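Side-chain contacts in rhodopsin (PDB 6KFQ), which pumps protons across the membrane using light absorbed by a covalently bound retinal: residues Tyr72-Ile77 with Leu207-Phe212; Leu81-Leu86 with Ala102-Leu107; Ile112-Trp117 with Ile132-Ala137. All coordinates share one frame; numbering follows the deposited sequence.

Overall arrangement
The three contacts join neighbouring helices in turn within the seven-helix bundle of the rhodopsin. Helix 70-90 serves both interaction 1 and interaction 2, and helix 98-120 serves both interaction 2 and interaction 3, whose other partner is helix 124-153. Interaction 1 closes the longest loop, bringing in helix 194-218, and the other two lie inside that loop one after the other. The centre of interaction 1 is about 3 Å from the centre of the molecule, about 13 Å from the centre of interaction 2 and about 16 Å from that of interaction 3. Retinal runs between interactions 1 and 3, linked to Lys209 in one and ending beside Ser134 in the other, while interaction 2 packs the bundle alongside.

Interaction 1: residues Tyr72-Ile77 with Leu207-Phe212; sequences YIDWVI and LAKVGF. With RET (retinal), chain R; MPG ([(Z)-octadec-9-enyl] (2R)-2,3-bis(oxidanyl)propanoate), chain K.
Trp75 and Lys209 mark where the two segments come nearest, yet their backbones stay well apart, CA to CA 10.8 Å, so long side chains and retinal must bridge the interval. Segment 72-77 is regular helix, whereas 207-212 contains a wider pi-type turn, closed by Phe212 N to Leu207 O at 2.9 Å. Lys209 suits this place by its reach: the chain runs extended until it bends at chi4 (81°), where NZ is joined to retinal C15 by a 1.4 Å covalent bond. Asp74 comes from the opposite direction, CG anti to its backbone N (chi1 172°). A water bridges the two, accepting from Lys209 NZ and donating to Asp74 OD2, each at 2.6 Å. The direct salt bridge from Asp74 OD1 to Lys209 NZ is long, 3.7 Å, and OD1 is also hydrogen-bonded to Thr78. Trp75 supplies a broad flat wall: retinal C12 lies 3.8 Å above its indole plane, offset toward the rim, and the bridging water sits at the ring edge, in plane. Toward the other end of the polyene, the edge of the Tyr72 ring meets the methyl C16 of retinal. A retinylidene lysine facing a water-bridged aspartate, with tryptophan against the polyene, is the Schiff-base site of bacteriorhodopsin-like pumps, in which such an aspartate probably accepts the proton.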
loop_
_atom_site.group_PDB
_atom_site.type_symbol
_atom_site.label_atom_id
_atom_site.label_comp_id
_atom_site.label_asym_id
_atom_site.label_seq_id
_atom_site.Cartn_x
_atom_site.Cartn_y
_atom_site.Cartn_z
ATOM N N TYR A 72 -5.466 -7.945 -4.779
ATOM C CA TYR A 72 -4.183 -7.709 -5.430
ATOM C C TYR A 72 -4.267 -6.667 -6.538
ATOM O O TYR A 72 -3.251 -6.043 -6.867
ATOM C CB TYR A 72 -3.646 -9.034 -5.987
ATOM C CG TYR A 72 -3.410 -10.089 -4.922
ATOM C CD1 TYR A 72 -4.466 -10.853 -4.419
ATOM C CD2 TYR A 72 -2.129 -10.331 -4.423
ATOM C CE1 TYR A 72 -4.258 -11.815 -3.451
ATOM C CE2 TYR A 72 -1.910 -11.292 -3.454
ATOM C CZ TYR A 72 -2.978 -12.030 -2.966
ATOM O OH TYR A 72 -2.761 -12.997 -2.006
ATOM N N ILE A 73 -5.449 -6.471 -7.125
ATOM C CA ILE A 73 -5.600 -5.444 -8.148
ATOM C C ILE A 73 -5.535 -4.069 -7.512
ATOM O O ILE A 73 -4.909 -3.145 -8.050
ATOM C CB ILE A 73 -6.912 -5.650 -8.925
ATOM C CG1 ILE A 73 -7.070 -7.120 -9.334
ATOM C CG2 ILE A 73 -6.958 -4.726 -10.134
ATOM C CD1 ILE A 73 -5.959 -7.635 -10.217
ATOM N N ASP A 74 -6.208 -3.907 -6.371
ATOM C CA ASP A 74 -5.978 -2.775 -5.484
ATOM C C ASP A 74 -4.479 -2.572 -5.268
ATOM O O ASP A 74 -3.920 -1.527 -5.616
ATOM C CB ASP A 74 -6.737 -3.047 -4.170
ATOM C CG ASP A 74 -6.441 -2.045 -3.043
ATOM O OD1 ASP A 74 -5.404 -1.351 -3.056
ATOM O OD2 ASP A 74 -7.269 -1.991 -2.093
ATOM N N TRP A 75 -3.810 -3.590 -4.724
ATOM C CA TRP A 75 -2.422 -3.433 -4.295
ATOM C C TRP A 75 -1.509 -3.042 -5.445
ATOM O O TRP A 75 -0.630 -2.191 -5.278
ATOM C CB TRP A 75 -1.925 -4.722 -3.652
ATOM C CG TRP A 75 -2.611 -5.057 -2.361
ATOM C CD1 TRP A 75 -3.495 -4.276 -1.659
ATOM C CD2 TRP A 75 -2.457 -6.261 -1.615
ATOM N NE1 TRP A 75 -3.904 -4.934 -0.525
ATOM C CE2 TRP A 75 -3.276 -6.153 -0.471
ATOM C CE3 TRP A 75 -1.709 -7.427 -1.801
ATOM C CZ2 TRP A 75 -3.357 -7.158 0.482
ATOM C CZ3 TRP A 75 -1.804 -8.434 -0.857
ATOM C CH2 TRP A 75 -2.621 -8.294 0.268
ATOM N N VAL A 76 -1.685 -3.661 -6.617
ATOM C CA VAL A 76 -0.749 -3.423 -7.711
ATOM C C VAL A 76 -0.824 -1.978 -8.187
ATOM O O VAL A 76 0.117 -1.476 -8.806
ATOM C CB VAL A 76 -0.998 -4.418 -8.869
ATOM C CG1 VAL A 76 -2.099 -3.928 -9.786
ATOM C CG2 VAL A 76 0.306 -4.658 -9.659
ATOM N N ILE A 77 -1.919 -1.288 -7.891
ATOM C CA ILE A 77 -2.040 0.129 -8.204
ATOM C C ILE A 77 -1.634 0.988 -7.023
ATOM O O ILE A 77 -0.882 1.951 -7.178
ATOM C CB ILE A 77 -3.485 0.447 -8.651
ATOM C CG1 ILE A 77 -3.802 -0.263 -9.970
ATOM C CG2 ILE A 77 -3.686 1.953 -8.766
ATOM C CD1 ILE A 77 -5.281 -0.415 -10.236
ATOM N N LEU A 207 -4.770 1.294 8.079
ATOM C CA LEU A 207 -3.616 1.984 8.644
ATOM C C LEU A 207 -2.639 2.407 7.552
ATOM O O LEU A 207 -2.162 3.548 7.533
ATOM C CB LEU A 207 -2.922 1.081 9.664
ATOM C CG LEU A 207 -3.751 0.715 10.903
ATOM C CD1 LEU A 207 -2.945 -0.243 11.785
ATOM C CD2 LEU A 207 -4.162 1.979 11.687
ATOM N N ALA A 208 -2.326 1.492 6.633
ATOM C CA ALA A 208 -1.323 1.753 5.605
ATOM C C ALA A 208 -1.782 2.752 4.552
ATOM O O ALA A 208 -0.932 3.267 3.808
ATOM C CB ALA A 208 -0.920 0.429 4.932
ATOM N N LYS A 209 -3.088 3.055 4.485
ATOM C CA LYS A 209 -3.628 3.982 3.493
ATOM C C LYS A 209 -4.295 5.184 4.142
ATOM O O LYS A 209 -3.908 6.321 3.852
ATOM C CB LYS A 209 -4.620 3.268 2.559
ATOM C CG LYS A 209 -3.968 2.199 1.652
ATOM C CD LYS A 209 -4.953 1.567 0.669
ATOM C CE LYS A 209 -4.229 0.646 -0.321
ATOM N NZ LYS A 209 -3.950 -0.700 0.250
ATOM N N VAL A 210 -5.294 4.974 5.000
ATOM C CA VAL A 210 -5.942 6.110 5.647
ATOM C C VAL A 210 -5.062 6.675 6.749
ATOM O O VAL A 210 -4.936 7.892 6.882
ATOM C CB VAL A 210 -7.327 5.705 6.181
ATOM C CG1 VAL A 210 -7.953 6.882 6.960
ATOM C CG2 VAL A 210 -8.229 5.301 5.033
ATOM N N GLY A 211 -4.436 5.811 7.552
ATOM C CA GLY A 211 -3.518 6.308 8.564
ATOM C C GLY A 211 -2.333 7.025 7.945
ATOM O O GLY A 211 -2.004 8.153 8.319
ATOM N N PHE A 212 -1.671 6.363 6.991
ATOM C CA PHE A 212 -0.627 6.990 6.185
ATOM C C PHE A 212 -1.087 8.335 5.630
ATOM O O PHE A 212 -0.436 9.364 5.844
ATOM C CB PHE A 212 -0.237 6.003 5.070
ATOM C CG PHE A 212 0.883 6.451 4.157
ATOM C CD1 PHE A 212 0.631 7.321 3.109
ATOM C CD2 PHE A 212 2.156 5.900 4.276
ATOM C CE1 PHE A 212 1.647 7.695 2.238
ATOM C CE2 PHE A 212 3.177 6.256 3.390
ATOM C CZ PHE A 212 2.922 7.156 2.384
HETATM C C1 RET R . 2.248 -10.710 -0.457
HETATM C C2 RET R . 2.430 -12.231 -0.568
HETATM C C3 RET R . 3.768 -12.675 -1.120
HETATM C C4 RET R . 4.915 -12.099 -0.313
HETATM C C5 RET R . 4.726 -10.650 0.077
HETATM C C6 RET R . 3.559 -9.996 -0.069
HETATM C C7 RET R . 3.463 -8.601 0.338
HETATM C C8 RET R . 2.457 -7.699 0.178
HETATM C C9 RET R . 2.387 -6.319 0.603
HETATM C C10 RET R . 1.210 -5.675 0.504
HETATM C C11 RET R . 0.919 -4.316 0.859
HETATM C C12 RET R . -0.296 -3.812 0.668
HETATM C C13 RET R . -0.739 -2.467 0.953
HETATM C C14 RET R . -1.989 -2.103 0.580
HETATM C C15 RET R . -2.611 -0.819 0.732
HETATM C C16 RET R . 1.738 -10.208 -1.814
HETATM C C17 RET R . 1.141 -10.515 0.597
HETATM C C18 RET R . 6.021 -9.986 0.459
HETATM C C19 RET R . 3.624 -5.673 1.159
HETATM C C20 RET R . 0.229 -1.530 1.620
HETATM C C15 MPG K . -2.561 7.449 11.879
HETATM C C16 MPG K . -2.107 6.340 12.795
HETATM C C17 MPG K . -1.396 5.205 12.113
HETATM C C18 MPG K . -1.003 4.096 13.059
HETATM O O HOH W 1 -6.209 -1.937 0.244
#

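Interaction 2: residues Leu81-Leu86 with Ala102-Leu107; sequences LLLLDL and ASLIAL
Ala106 N to Ala102 O, 2.8 Å, is the shortest backbone hydrogen bond within the two segments, and it belongs to the helical turn that carries Leu104 and Ile105 against Leu83. The contact itself is wholly apolar, a piece of the lipid-embedded seven-helix bundle of microbial rhodopsins, where helix 70-90 packs against the next helix in the chain, 98-120. The backbones come nearest at Leu83 and Ile105, whose CA atoms are 7.3 Å apart.

Within 81-86, Leu83 alone makes the contact, and it meets two consecutive residues of 102-107. Leu104 reaches it with CG anti to the backbone N (chi1 180°), which carries the branched end, CG and its methyls, out toward the neighbouring helix; the two leucines cross at a slant, and the methyl CD1 of Leu83 rests against the branch carbon CG of Leu104. Ile105 starts out from the flank of its helix, but the end of its chain swings back toward Leu83. Branched aliphatic chains suit such a place because they fill the gap between helices without bringing in polar groups that would need partners within the membrane.

The polar residue of this turn, Asp85, faces elsewhere, hydrogen-bonded to Thr38 and packed by Phe212; it stands where related proton pumps usually keep their cytoplasmic proton donor, and may do the same here. Leu104 also touches Val141 and Leu144 of helix 124-153, whereas Ile105 borders a bound lipid, so the pair spans from the bundle interior to its lipid-facing surface. Both converge on the same carbon: Leu83 CB has Ile105 CD1 at 3.9 Å and Leu104 CD2 at 4.0 Å.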
loop_
_atom_site.group_PDB
_atom_site.type_symbol
_atom_site.label_atom_id
_atom_site.label_comp_id
_atom_site.label_asym_id
_atom_site.label_seq_id
_atom_site.Cartn_x
_atom_site.Cartn_y
_atom_site.Cartn_z
ATOM N N LEU A 81 1.712 3.802 -5.740
ATOM C CA LEU A 81 1.350 5.178 -5.409
ATOM C C LEU A 81 1.813 5.547 -4.007
ATOM O O LEU A 81 2.223 6.689 -3.765
ATOM C CB LEU A 81 -0.164 5.381 -5.545
ATOM C CG LEU A 81 -0.773 5.385 -6.948
ATOM C CD1 LEU A 81 -2.295 5.404 -6.883
ATOM C CD2 LEU A 81 -0.278 6.582 -7.738
ATOM N N LEU A 82 1.745 4.604 -3.065
ATOM C CA LEU A 82 2.289 4.858 -1.733
ATOM C C LEU A 82 3.794 5.097 -1.801
ATOM O O LEU A 82 4.323 6.022 -1.177
ATOM C CB LEU A 82 1.981 3.686 -0.800
ATOM C CG LEU A 82 0.529 3.592 -0.311
ATOM C CD1 LEU A 82 0.279 2.230 0.265
ATOM C CD2 LEU A 82 0.199 4.683 0.718
ATOM N N LEU A 83 4.505 4.258 -2.552
ATOM C CA LEU A 83 5.931 4.486 -2.729
ATOM C C LEU A 83 6.182 5.823 -3.408
ATOM O O LEU A 83 7.127 6.535 -3.058
ATOM C CB LEU A 83 6.545 3.333 -3.530
ATOM C CG LEU A 83 6.368 1.989 -2.829
ATOM C CD1 LEU A 83 6.849 0.854 -3.727
ATOM C CD2 LEU A 83 7.130 1.996 -1.512
ATOM N N LEU A 84 5.347 6.178 -4.388
ATOM C CA LEU A 84 5.480 7.467 -5.056
ATOM C C LEU A 84 5.341 8.620 -4.067
ATOM O O LEU A 84 6.135 9.565 -4.089
ATOM C CB LEU A 84 4.444 7.587 -6.172
ATOM C CG LEU A 84 4.560 8.852 -7.026
ATOM C CD1 LEU A 84 5.978 9.012 -7.588
ATOM C CD2 LEU A 84 3.533 8.824 -8.154
ATOM N N ASP A 85 4.318 8.575 -3.207
ATOM C CA ASP A 85 4.223 9.562 -2.132
ATOM C C ASP A 85 5.539 9.669 -1.362
ATOM O O ASP A 85 6.008 10.773 -1.060
ATOM C CB ASP A 85 3.095 9.197 -1.166
ATOM C CG ASP A 85 1.771 9.849 -1.520
ATOM O OD1 ASP A 85 1.750 10.807 -2.317
ATOM O OD2 ASP A 85 0.741 9.392 -0.980
ATOM N N LEU A 86 6.151 8.528 -1.037
ATOM C CA LEU A 86 7.384 8.568 -0.264
ATOM C C LEU A 86 8.524 9.146 -1.089
ATOM O O LEU A 86 9.343 9.909 -0.568
ATOM C CB LEU A 86 7.745 7.167 0.242
ATOM C CG LEU A 86 6.856 6.534 1.309
ATOM C CD1 LEU A 86 7.319 5.106 1.628
ATOM C CD2 LEU A 86 6.808 7.383 2.570
ATOM N N ALA A 102 11.535 4.194 -11.149
ATOM C CA ALA A 102 11.051 3.078 -11.957
ATOM C C ALA A 102 11.520 1.745 -11.387
ATOM O O ALA A 102 10.777 0.756 -11.406
ATOM C CB ALA A 102 11.511 3.237 -13.408
ATOM N N SER A 103 12.755 1.698 -10.879
ATOM C CA SER A 103 13.262 0.474 -10.265
ATOM C C SER A 103 12.450 0.099 -9.038
ATOM O O SER A 103 12.070 -1.063 -8.859
ATOM C CB SER A 103 14.731 0.638 -9.878
ATOM O OG SER A 103 15.533 0.800 -11.028
ATOM N N LEU A 104 12.216 1.069 -8.155
ATOM C CA LEU A 104 11.427 0.806 -6.959
ATOM C C LEU A 104 10.027 0.344 -7.324
ATOM O O LEU A 104 9.507 -0.624 -6.753
ATOM C CB LEU A 104 11.370 2.068 -6.091
ATOM C CG LEU A 104 10.570 1.989 -4.789
ATOM C CD1 LEU A 104 11.218 1.005 -3.811
ATOM C CD2 LEU A 104 10.454 3.364 -4.168
ATOM N N ILE A 105 9.389 1.030 -8.273
ATOM C CA ILE A 105 8.011 0.676 -8.609
ATOM C C ILE A 105 7.968 -0.692 -9.281
ATOM O O ILE A 105 7.113 -1.529 -8.967
ATOM C CB ILE A 105 7.368 1.769 -9.490
ATOM C CG1 ILE A 105 7.229 3.101 -8.734
ATOM C CG2 ILE A 105 6.034 1.289 -10.073
ATOM C CD1 ILE A 105 6.621 2.990 -7.365
ATOM N N ALA A 106 8.904 -0.959 -10.191
ATOM C CA ALA A 106 8.917 -2.247 -10.876
ATOM C C ALA A 106 9.074 -3.394 -9.881
ATOM O O ALA A 106 8.363 -4.402 -9.960
ATOM C CB ALA A 106 10.031 -2.271 -11.922
ATOM N N LEU A 107 9.995 -3.248 -8.926
ATOM C CA LEU A 107 10.148 -4.255 -7.881
ATOM C C LEU A 107 8.839 -4.472 -7.135
ATOM O O LEU A 107 8.437 -5.612 -6.875
ATOM C CB LEU A 107 11.236 -3.815 -6.905
ATOM C CG LEU A 107 12.496 -4.643 -6.671
ATOM C CD1 LEU A 107 12.837 -5.507 -7.849
ATOM C CD2 LEU A 107 13.641 -3.702 -6.349
#

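Interaction 3: residues Ile112-Trp117 with Ile132-Ala137; sequences ILTGLW and IISTAA. With RET (retinal), chain R; MPG ([(Z)-octadec-9-enyl] (2R)-2,3-bis(oxidanyl)propanoate), chain B.
Thr114 lies against Ser134, its OG1 only 3.1 Å from Ser134 CB, where the two segments come nearest, CA to CA 5.4 Å. The segment axes approach to 8.2 Å and run nearly antiparallel, at 163°, a closeness allowed by the small residues Thr114, Gly115 and Ser134 at the interface. Although their oxygens are near each other, the two hydroxyls are not hydrogen-bonded together. Each turns instead to the backbone of helix 98-120: Thr114 OG1 to Val110 O chiefly and also to Met111 O, Ser134 OG to Met111 O. Met111 O is thus approached by a hydroxyl from each helix, and that of Ser134 ties the neighbours together.

The first torsion of Thr114 (chi1 57°) leaves OG1 between the backbone N and the carbonyl carbon and frees CG2 to face Ile133, where the methyl carbons Thr114 CG2 and Ile133 CG2 meet at 4.3 Å. Ile133 continues outward to the membrane, its CD1 lying 3.8 Å from C4 of the lipid-like MPG chain. Trp117 meets the head group of the same molecule obliquely along the NE1-CE2-CZ2 side of its indole, CZ2 being 3.2 Å from O4, as befits a tryptophan beside a lipid head group.

On the inner side stands retinal. Ser134 OG approaches C3 of its ring at 3.1 Å, and Thr135 OG1, bonded to Phe131 O, lies near C4. Gly115, having no side chain, lets the ring methyl C16 lie against its backbone, CA to C16 4.0 Å. Small and hydroxyl-bearing residues closing round the end of the chromophore far from its lysine form part of the beta-ionone ring pocket of microbial rhodopsins.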
loop_
_atom_site.group_PDB
_atom_site.type_symbol
_atom_site.label_atom_id
_atom_site.label_comp_id
_atom_site.label_asym_id
_atom_site.label_seq_id
_atom_site.Cartn_x
_atom_site.Cartn_y
_atom_site.Cartn_z
ATOM N N ILE A 112 3.790 -7.721 -5.964
ATOM C CA ILE A 112 2.345 -7.914 -5.873
ATOM C C ILE A 112 1.892 -8.978 -6.855
ATOM O O ILE A 112 1.130 -9.889 -6.504
ATOM C CB ILE A 112 1.597 -6.592 -6.119
ATOM C CG1 ILE A 112 1.966 -5.546 -5.067
ATOM C CG2 ILE A 112 0.076 -6.858 -6.153
ATOM C CD1 ILE A 112 1.585 -5.962 -3.663
ATOM N N LEU A 113 2.327 -8.864 -8.110
ATOM C CA LEU A 113 1.848 -9.778 -9.139
ATOM C C LEU A 113 2.330 -11.207 -8.899
ATOM O O LEU A 113 1.617 -12.166 -9.221
ATOM C CB LEU A 113 2.273 -9.274 -10.521
ATOM C CG LEU A 113 1.542 -7.993 -10.936
ATOM C CD1 LEU A 113 1.970 -7.514 -12.301
ATOM C CD2 LEU A 113 0.028 -8.201 -10.882
ATOM N N THR A 114 3.538 -11.384 -8.351
ATOM C CA THR A 114 3.963 -12.746 -8.038
ATOM C C THR A 114 3.250 -13.270 -6.799
ATOM O O THR A 114 3.108 -14.486 -6.635
ATOM C CB THR A 114 5.485 -12.839 -7.846
ATOM O OG1 THR A 114 5.908 -11.941 -6.815
ATOM C CG2 THR A 114 6.234 -12.514 -9.143
ATOM N N GLY A 115 2.804 -12.372 -5.918
ATOM C CA GLY A 115 1.997 -12.800 -4.788
ATOM C C GLY A 115 0.600 -13.211 -5.214
ATOM O O GLY A 115 0.032 -14.175 -4.685
ATOM N N LEU A 116 0.024 -12.482 -6.172
ATOM C CA LEU A 116 -1.255 -12.880 -6.749
ATOM C C LEU A 116 -1.136 -14.229 -7.441
ATOM O O LEU A 116 -2.003 -15.102 -7.292
ATOM C CB LEU A 116 -1.737 -11.810 -7.728
ATOM C CG LEU A 116 -2.930 -12.194 -8.606
ATOM C CD1 LEU A 116 -4.154 -12.506 -7.758
ATOM C CD2 LEU A 116 -3.231 -11.078 -9.593
ATOM N N TRP A 117 -0.055 -14.409 -8.207
ATOM C CA TRP A 117 0.205 -15.680 -8.872
ATOM C C TRP A 117 0.355 -16.808 -7.859
ATOM O O TRP A 117 -0.203 -17.896 -8.044
ATOM C CB TRP A 117 1.462 -15.542 -9.731
ATOM C CG TRP A 117 1.775 -16.718 -10.573
ATOM C CD1 TRP A 117 0.979 -17.797 -10.821
ATOM C CD2 TRP A 117 2.990 -16.937 -11.300
ATOM N NE1 TRP A 117 1.628 -18.677 -11.657
ATOM C CE2 TRP A 117 2.863 -18.168 -11.963
ATOM C CE3 TRP A 117 4.172 -16.206 -11.451
ATOM C CZ2 TRP A 117 3.878 -18.693 -12.769
ATOM C CZ3 TRP A 117 5.182 -16.731 -12.253
ATOM C CH2 TRP A 117 5.024 -17.960 -12.899
ATOM N N ILE A 132 8.404 -17.071 -2.279
ATOM C CA ILE A 132 9.788 -16.675 -2.049
ATOM C C ILE A 132 10.201 -15.588 -3.029
ATOM O O ILE A 132 10.839 -14.599 -2.647
ATOM C CB ILE A 132 10.719 -17.895 -2.140
ATOM C CG1 ILE A 132 10.277 -18.944 -1.131
ATOM C CG2 ILE A 132 12.158 -17.478 -1.865
ATOM C CD1 ILE A 132 10.280 -18.444 0.273
ATOM N N ILE A 133 9.871 -15.768 -4.314
ATOM C CA ILE A 133 10.185 -14.737 -5.301
ATOM C C ILE A 133 9.541 -13.410 -4.904
ATOM O O ILE A 133 10.174 -12.349 -4.961
ATOM C CB ILE A 133 9.741 -15.189 -6.707
ATOM C CG1 ILE A 133 10.517 -16.437 -7.128
ATOM C CG2 ILE A 133 9.975 -14.088 -7.718
ATOM C CD1 ILE A 133 9.923 -17.159 -8.319
ATOM N N SER A 134 8.288 -13.454 -4.468
ATOM C CA SER A 134 7.605 -12.224 -4.066
ATOM C C SER A 134 8.310 -11.566 -2.879
ATOM O O SER A 134 8.557 -10.353 -2.878
ATOM C CB SER A 134 6.143 -12.531 -3.740
ATOM O OG SER A 134 5.457 -11.331 -3.406
ATOM N N THR A 135 8.666 -12.358 -1.869
ATOM C CA THR A 135 9.385 -11.820 -0.720
ATOM C C THR A 135 10.751 -11.259 -1.116
ATOM O O THR A 135 11.187 -10.238 -0.567
ATOM C CB THR A 135 9.524 -12.908 0.342
ATOM O OG1 THR A 135 8.218 -13.346 0.725
ATOM C CG2 THR A 135 10.255 -12.395 1.568
ATOM N N ALA A 136 11.419 -11.880 -2.088
ATOM C CA ALA A 136 12.679 -11.335 -2.588
ATOM C C ALA A 136 12.485 -9.928 -3.140
ATOM O O ALA A 136 13.270 -9.021 -2.846
ATOM C CB ALA A 136 13.263 -12.253 -3.665
ATOM N N ALA A 137 11.451 -9.735 -3.966
ATOM C CA ALA A 137 11.159 -8.400 -4.485
ATOM C C ALA A 137 10.819 -7.440 -3.357
ATOM O O ALA A 137 11.236 -6.278 -3.372
ATOM C CB ALA A 137 10.006 -8.454 -5.489
HETATM C C1 RET R . 2.248 -10.710 -0.457
HETATM C C2 RET R . 2.430 -12.231 -0.568
HETATM C C3 RET R . 3.768 -12.675 -1.120
HETATM C C4 RET R . 4.915 -12.099 -0.313
HETATM C C5 RET R . 4.726 -10.650 0.077
HETATM C C6 RET R . 3.559 -9.996 -0.069
HETATM C C7 RET R . 3.463 -8.601 0.338
HETATM C C8 RET R . 2.457 -7.699 0.178
HETATM C C9 RET R . 2.387 -6.319 0.603
HETATM C C10 RET R . 1.210 -5.675 0.504
HETATM C C11 RET R . 0.919 -4.316 0.859
HETATM C C12 RET R . -0.296 -3.812 0.668
HETATM C C13 RET R . -0.739 -2.467 0.953
HETATM C C14 RET R . -1.989 -2.103 0.580
HETATM C C15 RET R . -2.611 -0.819 0.732
HETATM C C16 RET R . 1.738 -10.208 -1.814
HETATM C C17 RET R . 1.141 -10.515 0.597
HETATM C C18 RET R . 6.021 -9.986 0.459
HETATM C C19 RET R . 3.624 -5.673 1.159
HETATM C C20 RET R . 0.229 -1.530 1.620
HETATM C C2 MPG B . 7.008 -21.583 -10.814
HETATM C C3 MPG B . 7.891 -20.383 -11.083
HETATM C C4 MPG B . 9.171 -20.379 -10.279
HETATM C C5 MPG B . 10.321 -21.134 -10.904
HETATM C C6 MPG B . 11.105 -20.344 -11.930
HETATM C C7 MPG B . 11.949 -19.221 -11.339
HETATM C C8 MPG B . 12.787 -18.476 -12.337
HETATM C C9 MPG B . 13.726 -17.493 -11.705
HETATM C C10 MPG B . 13.820 -16.202 -11.929
HETATM C C11 MPG B . 14.767 -15.294 -11.206
HETATM C C12 MPG B . 15.692 -14.515 -12.096
HETATM C C13 MPG B . 15.139 -13.189 -12.597
HETATM C C14 MPG B . 16.142 -12.365 -13.370
HETATM C C15 MPG B . 15.696 -10.956 -13.699
HETATM C C16 MPG B . 16.747 -10.139 -14.418
HETATM C C17 MPG B . 16.383 -8.716 -14.752
HETATM C C18 MPG B . 17.463 -7.974 -15.507
HETATM O O1 MPG B . 4.792 -22.533 -10.951
HETATM C C1 MPG B . 5.631 -21.446 -11.406
HETATM C CXD MPG B . 2.764 -23.769 -10.900
HETATM O O2 MPG B . 3.555 -24.561 -10.031
HETATM C C21 MPG B . 2.281 -24.571 -12.098
HETATM O O3 MPG B . 1.523 -25.686 -11.652
HETATM O O4 MPG B . 2.997 -21.657 -11.990
HETATM C CX3 MPG B . 3.524 -22.530 -11.350
#